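Odorant binding protein 4 (Chrysopa pallens, PDB 6JPM) probably binds small hydrophobic odorant molecules, as a secreted carrier of the mainly helical insect PBP/GOBP family. Local coordinates at residues Met43-Asn48 against Lys97-Tyr102; Lys77-Thr82 against Asn112-Phe117. Residue numbers count along the deposited sequence, not the author numbering.

Contact 1: Met43-Asn48 against Lys97-Tyr102; sequences MMCYMN and KCEPAY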
loop_
_atom_site.group_PDB
_atom_site.type_symbol
_atom_site.label_atom_id
_atom_site.label_comp_id
_atom_site.label_asym_id
_atom_site.label_seq_id
_atom_site.Cartn_x
_atom_site.Cartn_y
_atom_site.Cartn_z
ATOM N N MET A 43 -4.685 -11.384 4.050
ATOM C CA MET A 43 -4.649 -9.915 4.054
ATOM C C MET A 43 -3.192 -9.464 3.897
ATOM O O MET A 43 -2.972 -8.594 3.146
ATOM C CB MET A 43 -5.206 -9.396 5.371
ATOM C CG MET A 43 -5.331 -7.917 5.460
ATOM S SD MET A 43 -6.526 -7.255 4.365
ATOM C CE MET A 43 -5.489 -6.477 3.152
ATOM N N MET A 44 -2.278 -10.107 4.611
ATOM C CA MET A 44 -0.827 -9.794 4.573
ATOM C C MET A 44 -0.273 -10.015 3.164
ATOM O O MET A 44 0.334 -9.141 2.652
ATOM C CB MET A 44 -0.026 -10.588 5.606
ATOM C CG MET A 44 -0.237 -10.099 7.004
ATOM S SD MET A 44 0.810 -10.677 8.312
ATOM C CE MET A 44 1.127 -12.360 7.841
ATOM N N CYS A 45 -0.586 -11.143 2.570
ATOM C CA CYS A 45 -0.091 -11.468 1.224
ATOM C C CYS A 45 -0.728 -10.563 0.177
ATOM O O CYS A 45 -0.068 -10.248 -0.721
ATOM C CB CYS A 45 -0.085 -12.967 0.969
ATOM S SG CYS A 45 1.121 -13.769 2.048
ATOM N N TYR A 46 -1.962 -10.129 0.396
ATOM C CA TYR A 46 -2.612 -9.171 -0.526
ATOM C C TYR A 46 -1.817 -7.863 -0.520
ATOM O O TYR A 46 -1.551 -7.390 -1.537
ATOM C CB TYR A 46 -4.086 -8.939 -0.205
ATOM C CG TYR A 46 -4.719 -7.823 -0.982
ATOM C CD1 TYR A 46 -5.167 -8.023 -2.264
ATOM C CD2 TYR A 46 -4.855 -6.562 -0.443
ATOM C CE1 TYR A 46 -5.764 -7.009 -2.972
ATOM C CE2 TYR A 46 -5.461 -5.538 -1.131
ATOM C CZ TYR A 46 -5.899 -5.761 -2.415
ATOM O OH TYR A 46 -6.464 -4.790 -3.138
ATOM N N MET A 47 -1.521 -7.327 0.657
ATOM C CA MET A 47 -0.729 -6.080 0.775
ATOM C C MET A 47 0.659 -6.266 0.127
ATOM O O MET A 47 1.117 -5.373 -0.528
ATOM C CB MET A 47 -0.635 -5.580 2.219
ATOM C CG MET A 47 -1.922 -4.966 2.777
ATOM S SD MET A 47 -3.050 -4.192 1.622
ATOM C CE MET A 47 -2.139 -2.725 1.214
ATOM N N ASN A 48 1.283 -7.415 0.314
ATOM C CA ASN A 48 2.582 -7.714 -0.322
ATOM C C ASN A 48 2.434 -7.677 -1.850
ATOM O O ASN A 48 3.219 -7.083 -2.487
ATOM C CB ASN A 48 3.167 -9.031 0.144
ATOM C CG ASN A 48 4.556 -9.215 -0.411
ATOM O OD1 ASN A 48 5.438 -8.444 -0.148
ATOM N ND2 ASN A 48 4.722 -10.193 -1.247
ATOM N N LYS A 97 8.528 -12.636 5.110
ATOM C CA LYS A 97 7.648 -12.900 3.949
ATOM C C LYS A 97 6.661 -11.765 3.651
ATOM O O LYS A 97 7.092 -10.799 3.216
ATOM C CB LYS A 97 7.007 -14.279 4.096
ATOM C CG LYS A 97 7.851 -15.426 3.578
ATOM C CD LYS A 97 8.029 -16.537 4.531
ATOM C CE LYS A 97 6.874 -17.505 4.563
ATOM N NZ LYS A 97 7.146 -18.703 5.393
ATOM N N CYS A 98 5.370 -11.937 3.897
ATOM C CA CYS A 98 4.381 -10.886 3.542
ATOM C C CYS A 98 4.272 -9.841 4.658
ATOM O O CYS A 98 3.706 -8.813 4.420
ATOM C CB CYS A 98 3.004 -11.466 3.220
ATOM S SG CYS A 98 2.947 -12.593 1.811
ATOM N N GLU A 99 4.820 -10.133 5.829
ATOM C CA GLU A 99 4.721 -9.222 6.995
ATOM C C GLU A 99 5.256 -7.810 6.724
ATOM O O GLU A 99 4.621 -6.919 7.110
ATOM C CB GLU A 99 5.328 -9.814 8.258
ATOM C CG GLU A 99 4.636 -11.044 8.765
ATOM C CD GLU A 99 5.428 -11.837 9.788
ATOM O OE1 GLU A 99 6.537 -11.536 10.032
ATOM O OE2 GLU A 99 4.904 -12.765 10.297
ATOM N N PRO A 100 6.428 -7.604 6.111
ATOM C CA PRO A 100 6.927 -6.268 5.895
ATOM C C PRO A 100 5.960 -5.368 5.113
ATOM O O PRO A 100 5.772 -4.319 5.516
ATOM C CB PRO A 100 8.256 -6.483 5.185
ATOM C CG PRO A 100 8.638 -7.868 5.546
ATOM C CD PRO A 100 7.340 -8.619 5.677
ATOM N N ALA A 101 5.406 -5.847 4.011
ATOM C CA ALA A 101 4.489 -4.985 3.265
ATOM C C ALA A 101 3.219 -4.695 4.060
ATOM O O ALA A 101 2.709 -3.567 4.042
ATOM C CB ALA A 101 4.139 -5.608 1.920
ATOM N N TYR A 102 2.698 -5.703 4.754
ATOM C CA TYR A 102 1.525 -5.504 5.599
ATOM C C TYR A 102 1.817 -4.501 6.710
ATOM O O TYR A 102 1.045 -3.566 6.938
ATOM C CB TYR A 102 1.108 -6.843 6.195
ATOM C CG TYR A 102 0.047 -6.777 7.254
ATOM C CD1 TYR A 102 -1.311 -6.717 6.908
ATOM C CD2 TYR A 102 0.381 -6.843 8.599
ATOM C CE1 TYR A 102 -2.301 -6.698 7.893
ATOM C CE2 TYR A 102 -0.596 -6.815 9.584
ATOM C CZ TYR A 102 -1.933 -6.738 9.225
ATOM O OH TYR A 102 -2.897 -6.716 10.210
HETATM O O HOH W 1 6.478 -8.143 2.471
#
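M44, C98 and Y102 carry most of this contact, in which helix 41-53 packs against the beginning of helix 99-111 and is locked to it by a covalent bond. The disulfide joins C45 SG to C98 SG at 2.2 Å with a chi3 of 99°, close to the 90° of a relaxed bridge. C98 points its CB at the partner helix and fills the space between two successive turns, 4.0 Å from M44 CB and 3.9 Å from N48 CB. One turn on, Y102 presents one ring face to the M44 side chain: M44 CG stands 3.6 Å from the Y102 ring centroid in a CH-pi contact, and M44 SD, 4.3 Å from that centroid, adds a Met-aromatic contact over the same face. The small A101 lets the backbones close in, its CB lying 3.4 Å from N48 CA. Polar linkage across the interface runs through water 1, which donates to N48 OD1 and K97 O (both 2.8 Å) and accepts from A101 N (3.0 Å). C45-C98 is one of the three disulfides that staple the helices of this insect odorant-binding fold. Around the contact, Y46 points away from 97-102 and its side chain packs on helix 4-22, M43 packs on helix 26-32, and I57 of strand 57-58 touches both N48 and A101.

Contact 2: Lys77-Thr82 against Asn112-Phe117; sequences KYQEST and NPEMYF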
loop_
_atom_site.group_PDB
_atom_site.type_symbol
_atom_site.label_atom_id
_atom_site.label_comp_id
_atom_site.label_asym_id
_atom_site.label_seq_id
_atom_site.Cartn_x
_atom_site.Cartn_y
_atom_site.Cartn_z
ATOM N N LYS A 77 -2.369 16.833 -4.371
ATOM C CA LYS A 77 -3.052 16.753 -3.064
ATOM C C LYS A 77 -2.527 15.580 -2.234
ATOM O O LYS A 77 -2.731 15.607 -1.054
ATOM C CB LYS A 77 -4.567 16.712 -3.248
ATOM C CG LYS A 77 -5.125 15.509 -3.978
ATOM C CD LYS A 77 -5.968 14.636 -3.064
ATOM C CE LYS A 77 -7.454 14.900 -3.130
ATOM N NZ LYS A 77 -8.185 13.697 -3.586
ATOM N N TYR A 78 -1.816 14.645 -2.848
ATOM C CA TYR A 78 -1.300 13.464 -2.124
ATOM C C TYR A 78 0.195 13.624 -1.903
ATOM O O TYR A 78 0.694 13.045 -0.967
ATOM C CB TYR A 78 -1.583 12.189 -2.922
ATOM C CG TYR A 78 -3.003 11.700 -2.849
ATOM C CD1 TYR A 78 -3.535 11.276 -1.660
ATOM C CD2 TYR A 78 -3.823 11.686 -3.955
ATOM C CE1 TYR A 78 -4.833 10.834 -1.563
ATOM C CE2 TYR A 78 -5.129 11.245 -3.883
ATOM C CZ TYR A 78 -5.638 10.816 -2.679
ATOM O OH TYR A 78 -6.912 10.371 -2.563
ATOM N N GLN A 79 0.839 14.478 -2.685
ATOM C CA GLN A 79 2.307 14.647 -2.620
ATOM C C GLN A 79 2.814 14.917 -1.205
ATOM O O GLN A 79 3.670 14.230 -0.745
ATOM C CB GLN A 79 2.748 15.741 -3.573
ATOM C CG GLN A 79 3.946 15.335 -4.397
ATOM C CD GLN A 79 3.615 15.370 -5.858
ATOM O OE1 GLN A 79 2.552 15.815 -6.251
ATOM N NE2 GLN A 79 4.530 14.900 -6.680
ATOM N N GLU A 80 2.249 15.882 -0.525
ATOM C CA GLU A 80 2.766 16.234 0.804
ATOM C C GLU A 80 2.457 15.138 1.816
ATOM O O GLU A 80 3.335 14.826 2.607
ATOM C CB GLU A 80 2.172 17.569 1.229
ATOM C CG GLU A 80 2.881 18.162 2.408
ATOM C CD GLU A 80 2.849 19.679 2.454
ATOM O OE1 GLU A 80 3.515 20.237 3.338
ATOM O OE2 GLU A 80 2.168 20.287 1.605
ATOM N N SER A 81 1.241 14.605 1.791
ATOM C CA SER A 81 0.842 13.569 2.764
ATOM C C SER A 81 1.662 12.304 2.555
ATOM O O SER A 81 1.995 11.710 3.524
ATOM C CB SER A 81 -0.627 13.284 2.743
ATOM O OG SER A 81 -1.066 13.056 1.439
ATOM N N THR A 82 2.002 11.979 1.324
ATOM C CA THR A 82 2.785 10.758 1.057
ATOM C C THR A 82 4.205 10.908 1.593
ATOM O O THR A 82 4.669 10.008 2.243
ATOM C CB THR A 82 2.721 10.377 -0.417
ATOM O OG1 THR A 82 1.383 9.944 -0.577
ATOM C CG2 THR A 82 3.643 9.239 -0.755
ATOM N N ASN A 112 -1.863 8.777 8.421
ATOM C CA ASN A 112 -2.787 9.733 7.761
ATOM C C ASN A 112 -3.972 8.963 7.188
ATOM O O ASN A 112 -4.001 8.757 6.029
ATOM C CB ASN A 112 -2.079 10.525 6.661
ATOM C CG ASN A 112 -2.758 11.841 6.359
ATOM O OD1 ASN A 112 -3.874 12.066 6.769
ATOM N ND2 ASN A 112 -2.104 12.704 5.622
ATOM N N PRO A 113 -4.944 8.542 7.993
ATOM C CA PRO A 113 -6.048 7.768 7.494
ATOM C C PRO A 113 -6.790 8.392 6.314
ATOM O O PRO A 113 -7.073 7.702 5.410
ATOM C CB PRO A 113 -6.945 7.608 8.710
ATOM C CG PRO A 113 -6.017 7.734 9.850
ATOM C CD PRO A 113 -4.974 8.731 9.416
ATOM N N GLU A 114 -6.959 9.705 6.333
ATOM C CA GLU A 114 -7.730 10.383 5.273
ATOM C C GLU A 114 -7.007 10.344 3.930
ATOM O O GLU A 114 -7.676 10.318 2.961
ATOM C CB GLU A 114 -8.014 11.822 5.695
ATOM C CG GLU A 114 -8.925 12.580 4.755
ATOM C CD GLU A 114 -10.365 12.097 4.657
ATOM O OE1 GLU A 114 -11.065 12.554 3.750
ATOM O OE2 GLU A 114 -10.781 11.284 5.477
ATOM N N MET A 115 -5.686 10.354 3.916
ATOM C CA MET A 115 -4.931 10.432 2.648
ATOM C C MET A 115 -4.408 9.060 2.195
ATOM O O MET A 115 -3.661 8.988 1.285
ATOM C CB MET A 115 -3.780 11.433 2.779
ATOM C CG MET A 115 -4.214 12.783 3.304
ATOM S SD MET A 115 -5.495 13.505 2.320
ATOM C CE MET A 115 -4.654 13.676 0.763
ATOM N N TYR A 116 -4.858 8.002 2.815
ATOM C CA TYR A 116 -4.430 6.673 2.406
ATOM C C TYR A 116 -5.131 6.290 1.110
ATOM O O TYR A 116 -6.360 6.357 1.016
ATOM C CB TYR A 116 -4.748 5.686 3.525
ATOM C CG TYR A 116 -4.393 4.249 3.279
ATOM C CD1 TYR A 116 -3.122 3.775 3.575
ATOM C CD2 TYR A 116 -5.339 3.347 2.806
ATOM C CE1 TYR A 116 -2.791 2.462 3.381
ATOM C CE2 TYR A 116 -5.013 2.016 2.608
ATOM C CZ TYR A 116 -3.736 1.584 2.902
ATOM O OH TYR A 116 -3.378 0.274 2.719
ATOM N N PHE A 117 -4.358 5.895 0.096
ATOM C CA PHE A 117 -4.944 5.577 -1.200
ATOM C C PHE A 117 -4.559 4.204 -1.746
ATOM O O PHE A 117 -4.891 3.909 -2.900
ATOM C CB PHE A 117 -4.577 6.646 -2.233
ATOM C CG PHE A 117 -3.100 6.840 -2.397
ATOM C CD1 PHE A 117 -2.342 5.952 -3.163
ATOM C CD2 PHE A 117 -2.461 7.913 -1.790
ATOM C CE1 PHE A 117 -0.966 6.126 -3.302
ATOM C CE2 PHE A 117 -1.096 8.097 -1.933
ATOM C CZ PHE A 117 -0.345 7.205 -2.687
HETATM O O HOH W 2 -1.070 10.357 1.401
HETATM O O HOH W 3 1.022 12.320 6.285
#
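Three m rotamers in a row curl M115 back on itself, bringing its CE to 3.3 Å from K77 O and 3.6 Å from Y78 CD1, at the beginning of helix 76-89. Beside it F117, in the p rotamer, directs its ring edge at the face of Y78 (chi1 m): the T-shaped pair has centroids 5.0 Å apart and planes at 66°, with Y78 CD1 and F117 CD2 3.5 Å from each other. S81 adopts p, which turns its OG back to donate to Y78 O (3.0 Å) in its own helix while resting 3.4 Å from M115 CB. Water 2 donates to S81 OG (2.7 Å) and M115 O (2.9 Å); water 3 donates to S81 O (3.0 Å) and accepts from N112 ND2 (3.2 Å). M7 of helix 4-22 touches the side chains of both Y78 and F117. The segment after helix 99-111 thus packs on the start of helix 76-89, consistent with the folded C-terminal tail of insect odorant-binding proteins that extend past the last helix.

Helix 76-89 leads on to helix 99-111, whose beginning belongs to contact 1 and whose end runs into the 112-117 tail of contact 2. The contacts therefore interleave along the chain, with centres 20 Å apart on opposite sides of the chain's centre. Contact 1 is partly buried and covalent; contact 2 lies at the surface and relies on packing and water bridges. They nevertheless meet where M47 CE packs 3.6 Å from Y116 OH. The tail continues to P119, whose O accepts a hydrogen bond from Y46 OH, tying it to helix 41-53 as well. In this family such helices typically enclose a hydrophobic odorant pocket.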